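Side-chain contacts in beta-N-acetylglucosaminidase-like protein Glycoside hydrolase family 20 (Flavobacterium johnsoniae, PDB 6YHH), which probably acts as a beta-N-acetylhexosaminidase, releasing terminal N-acetylglucosamine from chitin-derived oligosaccharides during bacterial chitin degradation: residues A[382-385]-A[389-392]; A[8-13]-A[171-176]. All blocks are in the same frame, centred on the assembly; numbering follows the deposited sequence. Where two conformers were deposited one is given.

Interaction 1 of 2, residues A[382-385]-A[389-392]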
ATOM      1  N   SER A 382      12.874   5.315  29.580  1.00  9.67           N
ATOM      2  CA  SER A 382      14.131   4.635  29.702  1.00  9.92           C
ATOM      3  C   SER A 382      14.540   3.972  28.389  1.00  9.65           C
ATOM      4  O   SER A 382      13.881   3.024  27.937  1.00 10.37           O
ATOM      5  CB  SER A 382      14.010   3.561  30.805  1.00 10.05           C
ATOM      6  OG  SER A 382      15.216   2.822  30.962  1.00 11.90           O
ATOM      7  N   TRP A 383      15.676   4.403  27.849  1.00 10.07           N
ATOM      8  CA  TRP A 383      16.151   3.968  26.535  1.00  9.44           C
ATOM      9  C   TRP A 383      17.613   3.575  26.416  1.00 10.59           C
ATOM     10  O   TRP A 383      17.963   2.770  25.468  1.00 10.93           O
ATOM     11  CB  TRP A 383      15.835   5.025  25.493  1.00  9.94           C
ATOM     12  CG  TRP A 383      16.757   6.202  25.491  1.00  9.44           C
ATOM     13  CD1 TRP A 383      16.611   7.325  26.197  1.00 10.20           C
ATOM     14  CD2 TRP A 383      17.910   6.406  24.644  1.00  9.60           C
ATOM     15  NE1 TRP A 383      17.602   8.244  25.900  1.00  9.51           N
ATOM     16  CE2 TRP A 383      18.416   7.712  24.937  1.00  9.43           C
ATOM     17  CE3 TRP A 383      18.589   5.619  23.704  1.00  9.84           C
ATOM     18  CZ2 TRP A 383      19.547   8.224  24.317  1.00  9.42           C
ATOM     19  CZ3 TRP A 383      19.684   6.153  23.062  1.00 10.03           C
ATOM     20  CH2 TRP A 383      20.187   7.424  23.411  1.00  9.52           C
ATOM     21  N   ARG A 384      18.449   4.000  27.360  1.00 10.23           N
ATOM     22  CA  ARG A 384      19.886   3.730  27.280  1.00 10.75           C
ATOM     23  C   ARG A 384      20.271   2.433  27.916  1.00 12.08           C
ATOM     24  O   ARG A 384      19.704   2.018  28.920  1.00 12.33           O
ATOM     25  CB  ARG A 384      20.635   4.932  27.839  1.00 12.02           C
ATOM     26  CG  ARG A 384      20.338   6.203  27.082  1.00 14.49           C
ATOM     27  CD  ARG A 384      20.943   7.404  27.724  1.00 18.96           C
ATOM     28  NE  ARG A 384      22.341   7.286  27.660  1.00 26.15           N
ATOM     29  CZ  ARG A 384      23.088   7.800  28.614  1.00 38.23           C
ATOM     30  NH1 ARG A 384      22.486   8.398  29.667  1.00 44.51           N
ATOM     31  NH2 ARG A 384      24.405   7.694  28.519  1.00 36.61           N
ATOM     32  N   GLY A 385      21.291   1.817  27.353  1.00 11.29           N
ATOM     33  CA  GLY A 385      21.744   0.511  27.769  1.00 11.32           C
ATOM     34  C   GLY A 385      23.156   0.290  27.236  1.00 11.51           C
ATOM     35  O   GLY A 385      23.921   1.231  27.073  1.00 11.81           O
ATOM     36  N   GLY A 389      26.819   2.564  26.618  1.00 14.60           N
ATOM     37  CA  GLY A 389      27.740   2.250  27.725  1.00 16.14           C
ATOM     38  C   GLY A 389      27.140   2.074  29.087  1.00 16.84           C
ATOM     39  O   GLY A 389      27.858   2.169  30.112  1.00 18.57           O
ATOM     40  N   MET A 390      25.833   1.815  29.124  0.50 17.36           N
ATOM     41  CA  MET A 390      25.077   1.679  30.363  0.50 18.49           C
ATOM     42  C   MET A 390      24.623   0.249  30.549  0.50 17.01           C
ATOM     43  O   MET A 390      24.761  -0.573  29.658  0.50 18.36           O
ATOM     44  CB  MET A 390      23.838   2.543  30.283  0.50 22.42           C
ATOM     45  CG  MET A 390      23.871   3.757  31.173  0.50 27.70           C
ATOM     46  SD  MET A 390      23.485   5.188  30.189  0.50 30.10           S
ATOM     47  CE  MET A 390      25.220   5.651  30.073  0.50 32.92           C
ATOM     48  N   VAL A 391      24.070  -0.033  31.720  1.00 15.25           N
ATOM     49  CA  VAL A 391      23.491  -1.365  32.003  1.00 15.23           C
ATOM     50  C   VAL A 391      22.029  -1.317  31.565  1.00 13.17           C
ATOM     51  O   VAL A 391      21.312  -0.368  31.910  1.00 13.99           O
ATOM     52  CB  VAL A 391      23.575  -1.702  33.499  1.00 17.08           C
ATOM     53  CG1 VAL A 391      22.715  -2.910  33.811  1.00 17.79           C
ATOM     54  CG2 VAL A 391      25.066  -1.917  33.961  1.00 18.88           C
ATOM     55  N   ALA A 392      21.639  -2.308  30.771  1.00 14.26           N
ATOM     56  CA  ALA A 392      20.241  -2.421  30.264  1.00 14.86           C
ATOM     57  C   ALA A 392      19.254  -2.340  31.435  1.00 15.63           C
ATOM     58  O   ALA A 392      19.368  -3.064  32.449  1.00 15.33           O
ATOM     59  CB  ALA A 392      20.047  -3.709  29.543  1.00 17.20           C
TER
HETATM   60  O   HOH W   1      20.300   2.146  31.681  1.00 16.31           O

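Interaction 2 of 2, residues A[8-13]-A[171-176]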
ATOM      1  N   ASN A   8      -2.765 -20.722  17.763  1.00 11.77           N
ATOM      2  CA  ASN A   8      -1.849 -19.600  17.468  1.00 11.85           C
ATOM      3  C   ASN A   8      -2.307 -18.283  17.964  1.00 11.16           C
ATOM      4  O   ASN A   8      -2.621 -17.358  17.200  1.00 13.34           O
ATOM      5  CB  ASN A   8      -1.486 -19.629  15.993  1.00 11.43           C
ATOM      6  CG  ASN A   8      -0.814 -20.948  15.621  1.00 11.60           C
ATOM      7  OD1 ASN A   8       0.155 -21.336  16.256  1.00 11.41           O
ATOM      8  ND2 ASN A   8      -1.331 -21.627  14.593  1.00 13.04           N
ATOM      9  N   LEU A   9      -2.326 -18.166  19.306  1.00 11.66           N
ATOM     10  CA  LEU A   9      -2.815 -16.954  19.980  1.00 11.54           C
ATOM     11  C   LEU A   9      -1.631 -16.116  20.349  1.00 11.44           C
ATOM     12  O   LEU A   9      -0.648 -16.639  20.902  1.00 10.79           O
ATOM     13  CB  LEU A   9      -3.609 -17.256  21.267  1.00 11.94           C
ATOM     14  CG  LEU A   9      -4.719 -18.283  21.083  1.00 14.13           C
ATOM     15  CD1 LEU A   9      -5.487 -18.558  22.394  1.00 13.92           C
ATOM     16  CD2 LEU A   9      -5.676 -17.900  19.955  1.00 15.53           C
ATOM     17  N   MET A  10      -1.688 -14.789  20.149  1.00  9.94           N
ATOM     18  CA  MET A  10      -0.565 -13.929  20.476  1.00  9.98           C
ATOM     19  C   MET A  10      -1.140 -12.498  20.592  1.00  9.56           C
ATOM     20  O   MET A  10      -1.796 -12.041  19.651  1.00 10.22           O
ATOM     21  CB  MET A  10       0.533 -13.909  19.420  1.00 10.10           C
ATOM     22  CG  MET A  10       1.758 -13.157  19.883  1.00  9.64           C
ATOM     23  SD  MET A  10       3.137 -13.203  18.686  1.00 10.37           S
ATOM     24  CE  MET A  10       3.445 -14.963  18.519  1.00 11.16           C
ATOM     25  N   PRO A  11      -0.981 -11.796  21.723  1.00  9.39           N
ATOM     26  CA  PRO A  11      -0.382 -12.337  22.967  1.00  9.63           C
ATOM     27  C   PRO A  11      -1.104 -13.599  23.489  1.00  9.91           C
ATOM     28  O   PRO A  11      -2.332 -13.672  23.413  1.00 10.49           O
ATOM     29  CB  PRO A  11      -0.596 -11.194  23.950  1.00  9.87           C
ATOM     30  CG  PRO A  11      -0.691  -9.962  23.095  1.00  9.46           C
ATOM     31  CD  PRO A  11      -1.460 -10.394  21.886  1.00  9.09           C
ATOM     32  N   TRP A  12      -0.318 -14.524  24.057  1.00  9.95           N
ATOM     33  CA  TRP A  12      -0.906 -15.702  24.714  1.00  9.75           C
ATOM     34  C   TRP A  12      -1.779 -15.229  25.893  1.00  9.15           C
ATOM     35  O   TRP A  12      -1.287 -14.424  26.746  1.00  9.81           O
ATOM     36  CB  TRP A  12       0.187 -16.607  25.213  1.00  9.62           C
ATOM     37  CG  TRP A  12      -0.417 -17.901  25.667  1.00 11.70           C
ATOM     38  CD1 TRP A  12      -0.631 -18.290  26.972  1.00 12.43           C
ATOM     39  CD2 TRP A  12      -1.012 -18.893  24.845  1.00 12.18           C
ATOM     40  NE1 TRP A  12      -1.326 -19.480  27.006  1.00 12.93           N
ATOM     41  CE2 TRP A  12      -1.541 -19.903  25.709  1.00 13.15           C
ATOM     42  CE3 TRP A  12      -1.109 -19.082  23.444  1.00 12.55           C
ATOM     43  CZ2 TRP A  12      -2.178 -21.060  25.213  1.00 14.09           C
ATOM     44  CZ3 TRP A  12      -1.720 -20.232  22.963  1.00 12.87           C
ATOM     45  CH2 TRP A  12      -2.255 -21.220  23.848  1.00 13.46           C
ATOM     46  N   PRO A  13      -3.071 -15.629  25.906  1.00 10.00           N
ATOM     47  CA  PRO A  13      -3.956 -15.094  26.942  1.00  9.81           C
ATOM     48  C   PRO A  13      -3.622 -15.615  28.357  1.00  9.52           C
ATOM     49  O   PRO A  13      -2.952 -16.649  28.532  1.00 10.74           O
ATOM     50  CB  PRO A  13      -5.311 -15.576  26.533  1.00 10.75           C
ATOM     51  CG  PRO A  13      -5.220 -15.758  25.014  1.00 11.45           C
ATOM     52  CD  PRO A  13      -3.836 -16.322  24.868  1.00 10.41           C
ATOM     53  N   ALA A 171      -3.722  -2.703  17.109  1.00  9.19           N
ATOM     54  CA  ALA A 171      -4.941  -3.298  17.689  1.00  9.49           C
ATOM     55  C   ALA A 171      -4.974  -4.786  17.572  1.00  9.05           C
ATOM     56  O   ALA A 171      -5.410  -5.474  18.478  1.00  9.48           O
ATOM     57  CB  ALA A 171      -6.203  -2.629  17.144  1.00 10.42           C
ATOM     58  N   ALA A 172      -4.547  -5.311  16.433  1.00  8.63           N
ATOM     59  CA  ALA A 172      -4.529  -6.734  16.208  1.00  8.84           C
ATOM     60  C   ALA A 172      -3.688  -7.465  17.211  1.00  8.58           C
ATOM     61  O   ALA A 172      -3.969  -8.659  17.564  1.00  8.44           O
ATOM     62  CB  ALA A 172      -4.014  -7.002  14.800  1.00  8.94           C
ATOM     63  N   MET A 173      -2.667  -6.777  17.714  1.00  8.23           N
ATOM     64  CA  MET A 173      -1.722  -7.349  18.719  1.00  8.84           C
ATOM     65  C   MET A 173      -2.049  -6.866  20.133  1.00  9.44           C
ATOM     66  O   MET A 173      -1.224  -7.029  21.041  1.00  9.03           O
ATOM     67  CB  MET A 173      -0.315  -6.974  18.358  1.00  8.55           C
ATOM     68  CG  MET A 173       0.151  -7.517  16.996  1.00  8.80           C
ATOM     69  SD  MET A 173      -0.262  -9.258  16.668  1.00  9.90           S
ATOM     70  CE  MET A 173       0.476  -9.929  18.188  1.00  9.97           C
ATOM     71  N   LYS A 174      -3.189  -6.218  20.329  1.00  9.24           N
ATOM     72  CA  LYS A 174      -3.604  -5.672  21.637  1.00  9.78           C
ATOM     73  C   LYS A 174      -2.690  -4.611  22.196  1.00 10.01           C
ATOM     74  O   LYS A 174      -2.562  -4.440  23.418  1.00  9.86           O
ATOM     75  CB  LYS A 174      -3.844  -6.781  22.642  1.00  8.91           C
ATOM     76  CG  LYS A 174      -4.860  -7.766  22.194  1.00  9.69           C
ATOM     77  CD  LYS A 174      -5.211  -8.769  23.306  1.00  9.08           C
ATOM     78  CE  LYS A 174      -6.188  -9.836  22.844  1.00  9.04           C
ATOM     79  NZ  LYS A 174      -5.481 -10.921  22.117  1.00  9.37           N
ATOM     80  N   MET A 175      -1.978  -3.896  21.296  1.00  9.67           N
ATOM     81  CA  MET A 175      -1.172  -2.766  21.705  1.00  9.93           C
ATOM     82  C   MET A 175      -2.010  -1.489  21.747  1.00  8.83           C
ATOM     83  O   MET A 175      -2.896  -1.335  20.920  1.00  9.68           O
ATOM     84  CB  MET A 175       0.034  -2.622  20.765  1.00  9.19           C
ATOM     85  CG  MET A 175       0.907  -3.815  20.864  1.00 10.65           C
ATOM     86  SD  MET A 175       2.279  -3.742  19.630  1.00 14.62           S
ATOM     87  CE  MET A 175       3.287  -2.377  20.256  1.00 13.65           C
ATOM     88  N   ASN A 176      -1.756  -0.626  22.725  1.00  8.29           N
ATOM     89  CA  ASN A 176      -2.666   0.508  22.988  1.00  8.71           C
ATOM     90  C   ASN A 176      -2.074   1.847  23.040  1.00  8.08           C
ATOM     91  O   ASN A 176      -2.804   2.813  23.379  1.00  9.24           O
ATOM     92  CB  ASN A 176      -3.454   0.280  24.289  1.00  9.18           C
ATOM     93  CG  ASN A 176      -2.562   0.206  25.504  1.00  9.31           C
ATOM     94  OD1 ASN A 176      -1.323   0.169  25.420  1.00  9.34           O
ATOM     95  ND2 ASN A 176      -3.182   0.250  26.654  1.00  9.93           N
TER
HETATM   96  O   HOH W   2      -4.039 -10.373  19.705  1.00 11.03           O
HETATM   97  O   HOH W   3      -4.134 -11.869  24.313  1.00 11.66           O

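Interaction 1 of 2, residues A[382-385]-A[389-392]
Arg384 and Met390 meet side chain against side chain, the thioether lying across one face of the guanidinium group. Met390 was deposited in two conformers, and in the one given both SD and the methyl CE are modelled too close to the guanidinium for their placement over it to be more than doubtful. Farther back, Arg384 CB passes 3.7 Å from the same Met390 SD. The arginine works in two directions: with CG anti to its carbonyl carbon (chi1 -60°), that methylene rests 3.2 Å above the plane of the Trp383 indole, over the ring centre, before the bend at chi3 carries on to the flat end. With an alanine here, which has no CG, that face of the Trp383 indole would probably lose its cover and Met390 would be likely to turn more freely. Behind the side chains, Met390 N donates to Gly385 O (2.9 Å), approaching from 61° out of the carbonyl plane and closing the loop between the two segments with an i to i+5 backbone bond. A water bridges Arg384 O and Val391 O, donating to both. The Arg384 side chain lies about 7 Å from that of Glu317, the predicted proton donor. Both segments belong to the loop that leads from barrel strand 379-382 to helix 394-401, where Glu367, just beyond the adjacent strand 362-366, accepts the backbone N-H groups of Trp383 and Arg384.

Interaction 2 of 2, residues A[8-13]-A[171-176]
The puckered pyrrolidine ring of Pro11 meets the backbone of Met173 through its CD and CG atoms, CD standing 3.5 Å from Met173 O. The flat group of the loop, the Trp12 indole, starts away from this contact, and one of its faces carries Pro13 CD, 3.7 Å above the plane and offset toward the rim. A cis peptide bond joins Met10 to Pro11. Here the two methionine side chains cross at a slant: Met173 is folded at chi2 and chi3 (-45° and -53°), which curls its methyl CE back to within 3.9 Å of Met10 CG and 3.4 Å of Met10 O. Helices 467-476 and 484-497 enclose this apolar patch, touching both methionines. Met173 is the first residue past helix 160-172, whose end is a Schellman motif with Lys174 as its C-prime residue, at positive phi (62°) and with its N bonded to Ala171 O. That helix is the crossover of a beta-alpha-beta unit between parallel strands 146-152 and 177-184 of the TIM barrel, and the loop 8-13 packs against its C-terminal end. Lys174 reaches across in a nearly extended chain and turns at chi4 to bring NZ among polar atoms. Its main partner is Thr119 OG1 of helix 110-123; NZ also donates to one water at 2.9 Å that bonds to Met10 O and Ala172 O, and to a second within bonding distance of Pro11 O, which has competing acceptors. Gln122 NE2 from helix 110-123 bonds to Met10 O.

The two contacts stand apart, their centres 27 Å from each other and their nearest atoms about 14 Å, and they share no residue. Along the chain they come in series: interaction 2 spans the N-terminal domain and the first barrel helix, closing well before interaction 1 opens in the loop after strand 379-382. Both nevertheless involve the same catalytic TIM barrel, at different ends of its strands. Interaction 1 follows the C-terminal end of a strand, the side on which such barrels carry their active sites, whereas interaction 2 precedes strand 177-184, joining the barrel to the N-terminal domain away from the annotated site.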